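Local coordinates for 2OG-Fe dioxygenase family protein (Methylibium petroleiphilum, PDB 3PL0) that is probably a dioxygenase of the cupin type, built on a double-stranded beta-helix and related to a protein linked to biofilm formation, at residues H64-R69 with H147-D152; V175-R180 with A236-L241. All coordinates share one frame; numbering follows the deposited sequence.

Contact 1 (H64-R69 with H147-D152)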
loop_
_atom_site.group_PDB
_atom_site.type_symbol
_atom_site.label_atom_id
_atom_site.label_comp_id
_atom_site.label_asym_id
_atom_site.label_seq_id
_atom_site.Cartn_x
_atom_site.Cartn_y
_atom_site.Cartn_z
ATOM N N HIS A 64 6.261 -2.385 17.247
ATOM C CA HIS A 64 5.276 -1.361 17.478
ATOM C C HIS A 64 3.916 -1.951 17.221
ATOM O O HIS A 64 3.737 -2.843 16.362
ATOM C CB HIS A 64 5.474 -0.147 16.558
ATOM C CG HIS A 64 6.585 0.757 16.988
ATOM N ND1 HIS A 64 7.482 1.312 16.094
ATOM C CD2 HIS A 64 7.002 1.128 18.221
ATOM C CE1 HIS A 64 8.354 2.049 16.756
ATOM N NE2 HIS A 64 8.104 1.935 18.050
ATOM N N TYR A 65 2.951 -1.425 17.945
ATOM C CA TYR A 65 1.587 -1.883 17.856
ATOM C C TYR A 65 0.992 -1.605 16.495
ATOM O O TYR A 65 1.069 -0.451 15.973
ATOM C CB TYR A 65 0.715 -1.170 18.888
ATOM C CG TYR A 65 0.977 -1.505 20.340
ATOM C CD1 TYR A 65 1.855 -2.505 20.722
ATOM C CD2 TYR A 65 0.297 -0.825 21.336
ATOM C CE1 TYR A 65 2.085 -2.794 22.087
ATOM C CE2 TYR A 65 0.507 -1.112 22.693
ATOM C CZ TYR A 65 1.397 -2.093 23.063
ATOM O OH TYR A 65 1.577 -2.364 24.413
ATOM N N ARG A 66 0.369 -2.641 15.945
ATOM C CA ARG A 66 -0.222 -2.584 14.603
ATOM C C ARG A 66 -1.743 -2.734 14.641
ATOM O O ARG A 66 -2.276 -3.607 15.280
ATOM C CB ARG A 66 0.391 -3.676 13.740
ATOM C CG ARG A 66 -0.102 -3.624 12.279
ATOM C CD ARG A 66 0.843 -4.318 11.354
ATOM N NE ARG A 66 0.830 -5.766 11.561
ATOM C CZ ARG A 66 1.907 -6.541 11.428
ATOM N NH1 ARG A 66 3.076 -5.998 11.109
ATOM N NH2 ARG A 66 1.831 -7.861 11.611
ATOM N N TYR A 67 -2.420 -1.819 13.963
ATOM C CA TYR A 67 -3.835 -1.900 13.694
ATOM C C TYR A 67 -4.092 -1.954 12.202
ATOM O O TYR A 67 -3.398 -1.284 11.401
ATOM C CB TYR A 67 -4.528 -0.670 14.259
ATOM C CG TYR A 67 -4.250 -0.445 15.736
ATOM C CD1 TYR A 67 -3.075 0.192 16.163
ATOM C CD2 TYR A 67 -5.133 -0.893 16.696
ATOM C CE1 TYR A 67 -2.802 0.380 17.498
ATOM C CE2 TYR A 67 -4.868 -0.687 18.040
ATOM C CZ TYR A 67 -3.718 -0.052 18.435
ATOM O OH TYR A 67 -3.467 0.108 19.777
ATOM N N ARG A 68 -5.134 -2.680 11.823
ATOM C CA ARG A 68 -5.451 -2.864 10.418
ATOM C C ARG A 68 -6.853 -3.395 10.219
ATOM O O ARG A 68 -7.573 -3.748 11.164
ATOM C CB ARG A 68 -4.473 -3.863 9.792
ATOM C CG ARG A 68 -4.660 -5.295 10.303
ATOM C CD ARG A 68 -3.469 -6.149 10.111
ATOM N NE ARG A 68 -3.229 -6.444 8.697
ATOM C CZ ARG A 68 -2.131 -7.031 8.231
ATOM N NH1 ARG A 68 -1.166 -7.424 9.052
ATOM N NH2 ARG A 68 -2.007 -7.228 6.921
ATOM N N ARG A 69 -7.225 -3.393 8.953
ATOM C CA ARG A 69 -8.396 -4.079 8.446
ATOM C C ARG A 69 -8.038 -4.517 7.040
ATOM O O ARG A 69 -6.951 -4.156 6.541
ATOM C CB ARG A 69 -9.601 -3.165 8.417
ATOM C CG ARG A 69 -10.232 -2.898 9.781
ATOM C CD ARG A 69 -11.411 -1.999 9.632
ATOM N NE ARG A 69 -11.939 -1.703 10.943
ATOM C CZ ARG A 69 -12.647 -2.540 11.690
ATOM N NH1 ARG A 69 -13.032 -3.736 11.255
ATOM N NH2 ARG A 69 -13.001 -2.145 12.895
ATOM N N HIS A 147 -5.197 -3.094 2.415
ATOM C CA HIS A 147 -4.766 -3.216 3.799
ATOM C C HIS A 147 -4.500 -1.826 4.399
ATOM O O HIS A 147 -3.378 -1.300 4.295
ATOM C CB HIS A 147 -3.460 -3.991 3.834
ATOM C CG HIS A 147 -3.521 -5.352 3.242
ATOM N ND1 HIS A 147 -3.710 -6.466 4.019
ATOM C CD2 HIS A 147 -3.387 -5.792 1.967
ATOM C CE1 HIS A 147 -3.703 -7.541 3.246
ATOM N NE2 HIS A 147 -3.513 -7.156 1.997
ATOM N N PRO A 148 -5.504 -1.215 5.009
ATOM C CA PRO A 148 -5.236 0.022 5.751
ATOM C C PRO A 148 -4.510 -0.293 7.044
ATOM O O PRO A 148 -4.889 -1.250 7.747
ATOM C CB PRO A 148 -6.612 0.567 6.072
ATOM C CG PRO A 148 -7.539 -0.629 6.002
ATOM C CD PRO A 148 -6.944 -1.542 4.970
ATOM N N PHE A 149 -3.487 0.483 7.344
ATOM C CA PHE A 149 -2.627 0.235 8.492
ATOM C C PHE A 149 -2.505 1.468 9.351
ATOM O O PHE A 149 -2.369 2.561 8.818
ATOM C CB PHE A 149 -1.212 -0.067 8.039
ATOM C CG PHE A 149 -1.003 -1.453 7.517
ATOM C CD1 PHE A 149 -1.026 -2.550 8.359
ATOM C CD2 PHE A 149 -0.747 -1.660 6.166
ATOM C CE1 PHE A 149 -0.805 -3.835 7.862
ATOM C CE2 PHE A 149 -0.519 -2.928 5.671
ATOM C CZ PHE A 149 -0.536 -4.027 6.525
ATOM N N ARG A 150 -2.421 1.273 10.668
ATOM C CA ARG A 150 -1.808 2.265 11.565
ATOM C C ARG A 150 -0.797 1.556 12.426
ATOM O O ARG A 150 -1.098 0.552 13.048
ATOM C CB ARG A 150 -2.824 2.937 12.470
ATOM C CG ARG A 150 -2.203 3.739 13.650
ATOM C CD ARG A 150 -3.185 4.616 14.364
ATOM N NE ARG A 150 -3.631 5.706 13.529
ATOM C CZ ARG A 150 -4.582 6.580 13.839
ATOM N NH1 ARG A 150 -5.207 6.578 15.025
ATOM N NH2 ARG A 150 -4.867 7.526 12.970
ATOM N N ILE A 151 0.401 2.102 12.472
ATOM C CA ILE A 151 1.439 1.609 13.351
ATOM C C ILE A 151 1.605 2.687 14.429
ATOM O O ILE A 151 1.875 3.846 14.113
ATOM C CB ILE A 151 2.755 1.407 12.612
ATOM C CG1 ILE A 151 2.633 0.499 11.393
ATOM C CG2 ILE A 151 3.796 0.791 13.531
ATOM C CD1 ILE A 151 2.160 -0.909 11.677
ATOM N N ASP A 152 1.471 2.281 15.688
ATOM C CA ASP A 152 1.456 3.200 16.833
ATOM C C ASP A 152 2.609 2.863 17.765
ATOM O O ASP A 152 2.792 1.697 18.150
ATOM C CB ASP A 152 0.130 3.057 17.581
ATOM C CG ASP A 152 -0.180 4.240 18.460
ATOM O OD1 ASP A 152 0.697 4.691 19.214
ATOM O OD2 ASP A 152 -1.317 4.720 18.402
HETATM O O HOH W 1 -4.973 -5.937 6.515
#
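Two antiparallel strands of the larger sheet in this double-stranded beta-helix, 65-77 and 141-152, run side by side here; the axes of segments 65-68 and 147-152 come within 4.8 Å. Tyr67 and Arg150 form the central hydrogen-bonded pair: Tyr67 N meets Arg150 O at 2.9 Å, almost straight and nearly along the C=O axis, while Arg150 N approaches Tyr67 O from above the carbonyl plane. Tyr65 and Asp152 repeat the pairing, with a good bond from Asp152 N to Tyr65 O and a weak one in return. On the face bearing Arg66, Arg68, Phe149 and Ile151, Arg68 carries the contact. Its CG sits in the crowded position between backbone N and carbonyl carbon (chi1 69°), and a bend at chi3 lays the guanidinium alongside Phe149. Phe149 CE1 lies over the centre of one guanidinium face, 3.5 Å from Arg68 CZ; the two planes are 59° apart. Arg68 NE donates to a water 2.8 Å away, which in turn donates to Arg69 O and also bonds His147 ND1. Next door, Ile151 CD1 packs on Arg66 CG at 3.6 Å. An alanine at Arg68 would remove the guanidinium, with its salt bridge to Asp56 and NE bond to the water, and would probably leave Phe149 and the water less well fixed. Asp56 also bridges Arg66, and this shared carboxylate would be expected to ease the two cations' repulsion.

Contact 2 (V175-R180 with A236-L241)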
loop_
_atom_site.group_PDB
_atom_site.type_symbol
_atom_site.label_atom_id
_atom_site.label_comp_id
_atom_site.label_asym_id
_atom_site.label_seq_id
_atom_site.Cartn_x
_atom_site.Cartn_y
_atom_site.Cartn_z
ATOM N N VAL A 175 1.331 1.977 -2.404
ATOM C CA VAL A 175 1.362 2.399 -1.001
ATOM C C VAL A 175 0.896 3.856 -0.930
ATOM O O VAL A 175 1.573 4.764 -1.435
ATOM C CB VAL A 175 2.764 2.313 -0.415
ATOM C CG1 VAL A 175 2.746 2.760 1.079
ATOM C CG2 VAL A 175 3.332 0.882 -0.549
ATOM N N VAL A 176 -0.238 4.090 -0.284
ATOM C CA VAL A 176 -0.817 5.436 -0.202
ATOM C C VAL A 176 -0.454 5.943 1.193
ATOM O O VAL A 176 -0.713 5.259 2.186
ATOM C CB VAL A 176 -2.339 5.432 -0.341
ATOM C CG1 VAL A 176 -2.869 6.868 -0.250
ATOM C CG2 VAL A 176 -2.747 4.746 -1.628
ATOM N N PHE A 177 0.202 7.101 1.269
ATOM C CA PHE A 177 0.508 7.711 2.571
ATOM C C PHE A 177 -0.710 8.452 3.041
ATOM O O PHE A 177 -1.231 9.313 2.327
ATOM C CB PHE A 177 1.680 8.663 2.491
ATOM C CG PHE A 177 1.985 9.324 3.783
ATOM C CD1 PHE A 177 2.589 8.605 4.805
ATOM C CD2 PHE A 177 1.699 10.662 3.977
ATOM C CE1 PHE A 177 2.856 9.189 6.026
ATOM C CE2 PHE A 177 1.964 11.270 5.197
ATOM C CZ PHE A 177 2.538 10.528 6.230
ATOM N N ILE A 178 -1.206 8.090 4.224
ATOM C CA ILE A 178 -2.472 8.625 4.713
ATOM C C ILE A 178 -2.205 9.751 5.726
ATOM O O ILE A 178 -2.837 10.787 5.661
ATOM C CB ILE A 178 -3.285 7.535 5.320
ATOM C CG1 ILE A 178 -3.623 6.484 4.231
ATOM C CG2 ILE A 178 -4.522 8.058 6.066
ATOM C CD1 ILE A 178 -4.638 6.967 3.172
ATOM N N GLY A 179 -1.279 9.528 6.636
ATOM C CA GLY A 179 -0.833 10.589 7.532
ATOM C C GLY A 179 0.149 10.100 8.555
ATOM O O GLY A 179 0.432 8.899 8.638
ATOM N N ARG A 180 0.665 11.023 9.365
ATOM C CA ARG A 180 1.502 10.673 10.484
ATOM C C ARG A 180 1.528 11.815 11.507
ATOM O O ARG A 180 1.251 12.959 11.166
ATOM C CB ARG A 180 2.923 10.371 10.011
ATOM C CG ARG A 180 3.677 11.612 9.611
ATOM C CD ARG A 180 5.081 11.282 9.218
ATOM N NE ARG A 180 5.771 12.505 8.823
ATOM C CZ ARG A 180 7.089 12.638 8.765
ATOM N NH1 ARG A 180 7.879 11.631 9.110
ATOM N NH2 ARG A 180 7.608 13.803 8.400
ATOM N N ALA A 236 1.510 9.318 18.516
ATOM C CA ALA A 236 2.687 9.048 17.745
ATOM C C ALA A 236 2.431 7.817 16.877
ATOM O O ALA A 236 2.600 6.697 17.320
ATOM C CB ALA A 236 3.887 8.851 18.681
ATOM N N HIS A 237 2.021 8.031 15.634
ATOM C CA HIS A 237 1.726 6.919 14.732
ATOM C C HIS A 237 1.882 7.304 13.257
ATOM O O HIS A 237 2.043 8.481 12.909
ATOM C CB HIS A 237 0.283 6.469 14.966
ATOM C CG HIS A 237 -0.713 7.568 14.785
ATOM N ND1 HIS A 237 -1.360 8.172 15.843
ATOM C CD2 HIS A 237 -1.144 8.205 13.667
ATOM C CE1 HIS A 237 -2.152 9.127 15.387
ATOM N NE2 HIS A 237 -2.030 9.177 14.070
ATOM N N ARG A 238 1.844 6.290 12.403
ATOM C CA ARG A 238 1.875 6.501 10.951
ATOM C C ARG A 238 0.785 5.631 10.323
ATOM O O ARG A 238 0.669 4.427 10.631
ATOM C CB ARG A 238 3.249 6.146 10.400
ATOM C CG ARG A 238 3.385 6.205 8.882
ATOM C CD ARG A 238 4.845 6.085 8.545
ATOM N NE ARG A 238 5.138 6.179 7.117
ATOM C CZ ARG A 238 5.213 5.152 6.282
ATOM N NH1 ARG A 238 5.013 3.927 6.690
ATOM N NH2 ARG A 238 5.561 5.350 5.036
ATOM N N ASP A 239 0.065 6.237 9.396
ATOM C CA ASP A 239 -1.045 5.664 8.678
ATOM C C ASP A 239 -0.733 5.553 7.216
ATOM O O ASP A 239 -0.299 6.525 6.607
ATOM C CB ASP A 239 -2.269 6.591 8.800
ATOM C CG ASP A 239 -2.762 6.722 10.255
ATOM O OD1 ASP A 239 -2.537 5.785 11.022
ATOM O OD2 ASP A 239 -3.385 7.737 10.603
ATOM N N THR A 240 -0.999 4.366 6.667
ATOM C CA THR A 240 -0.817 4.045 5.261
ATOM C C THR A 240 -1.989 3.157 4.794
ATOM O O THR A 240 -2.795 2.589 5.614
ATOM C CB THR A 240 0.482 3.271 5.033
ATOM O OG1 THR A 240 0.578 2.181 5.961
ATOM C CG2 THR A 240 1.699 4.148 5.166
ATOM N N LEU A 241 -2.093 3.043 3.477
ATOM C CA LEU A 241 -2.990 2.109 2.814
ATOM C C LEU A 241 -2.206 1.350 1.784
ATOM O O LEU A 241 -1.695 1.979 0.862
ATOM C CB LEU A 241 -4.084 2.865 2.093
ATOM C CG LEU A 241 -5.052 2.011 1.271
ATOM C CD1 LEU A 241 -5.835 0.992 2.136
ATOM C CD2 LEU A 241 -5.997 2.955 0.542
#
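Ile178 and Asp239 cross at about a right angle, Ile178 CB to Asp239 CB 3.7 Å. The antiparallel pairing of 175-180 with 236-241 has a classic beta bulge here, because Ile178 and Gly179 both face Asp239, whose carbonyl O accepts from Ile178 N at 3.0 Å and from Gly179 N at 3.2 Å, each donor standing above the carbonyl plane. Within the bulge, Asp239 N returns a bond to Gly179 O at 2.8 Å, in the carbonyl plane. The extra residue turns the Ile178 side chain toward the partner strand, with CG1 anti to the carbonyl carbon (chi1 -63°) and resting against Thr240 C and Leu241 N. Phe177 points to the face that carries Arg238, Thr240 and Arg180, CG anti to the backbone N (chi1 178°). One side of its ring is covered by Gly179 N, 3.9 Å above its centre, and Arg238 NE reaches the ring edge 3.9 Å from Phe177 CE1, the guanidinium and ring planes 39° apart. Thr240 CG2 lies over the guanidinium of Arg238, offset toward its rim. At the far end Val176 and Leu241 form a hydrogen-bonded pair, their CB atoms 3.9 Å apart. Leu241 also packs on Trp120 and Leu123 of helix 118-134 and on Pro148 of strand 141-152, while Arg238 touches Thr188 of strand 183-192, in the separate three-stranded sheet, and Trp207 covers Val176 and Ile178.

How the contacts relate
Contacts 1 and 2 show how neighbouring ladders of one sheet are joined through a shared boundary. Strands 141-152 and 237-246 lie next to each other, so that the 64-69, 147-152, 236-241 and 175-180 segments follow in that order across the sheet, with the two contact centres 9 Å apart. Phe149 N and Thr240 O, 2.8 Å apart, make a probable backbone hydrogen bond between them, and Arg150 NE forms a salt bridge with Asp239 OD1 at 2.7 Å. Glycerol, probably from the crystallisation liquor, is hydrogen-bonded to Asp152 OD2 in contact 1, while the side chain of His237 in contact 2 comes only within about 5 Å (nearest atoms); such molecules often mark pockets.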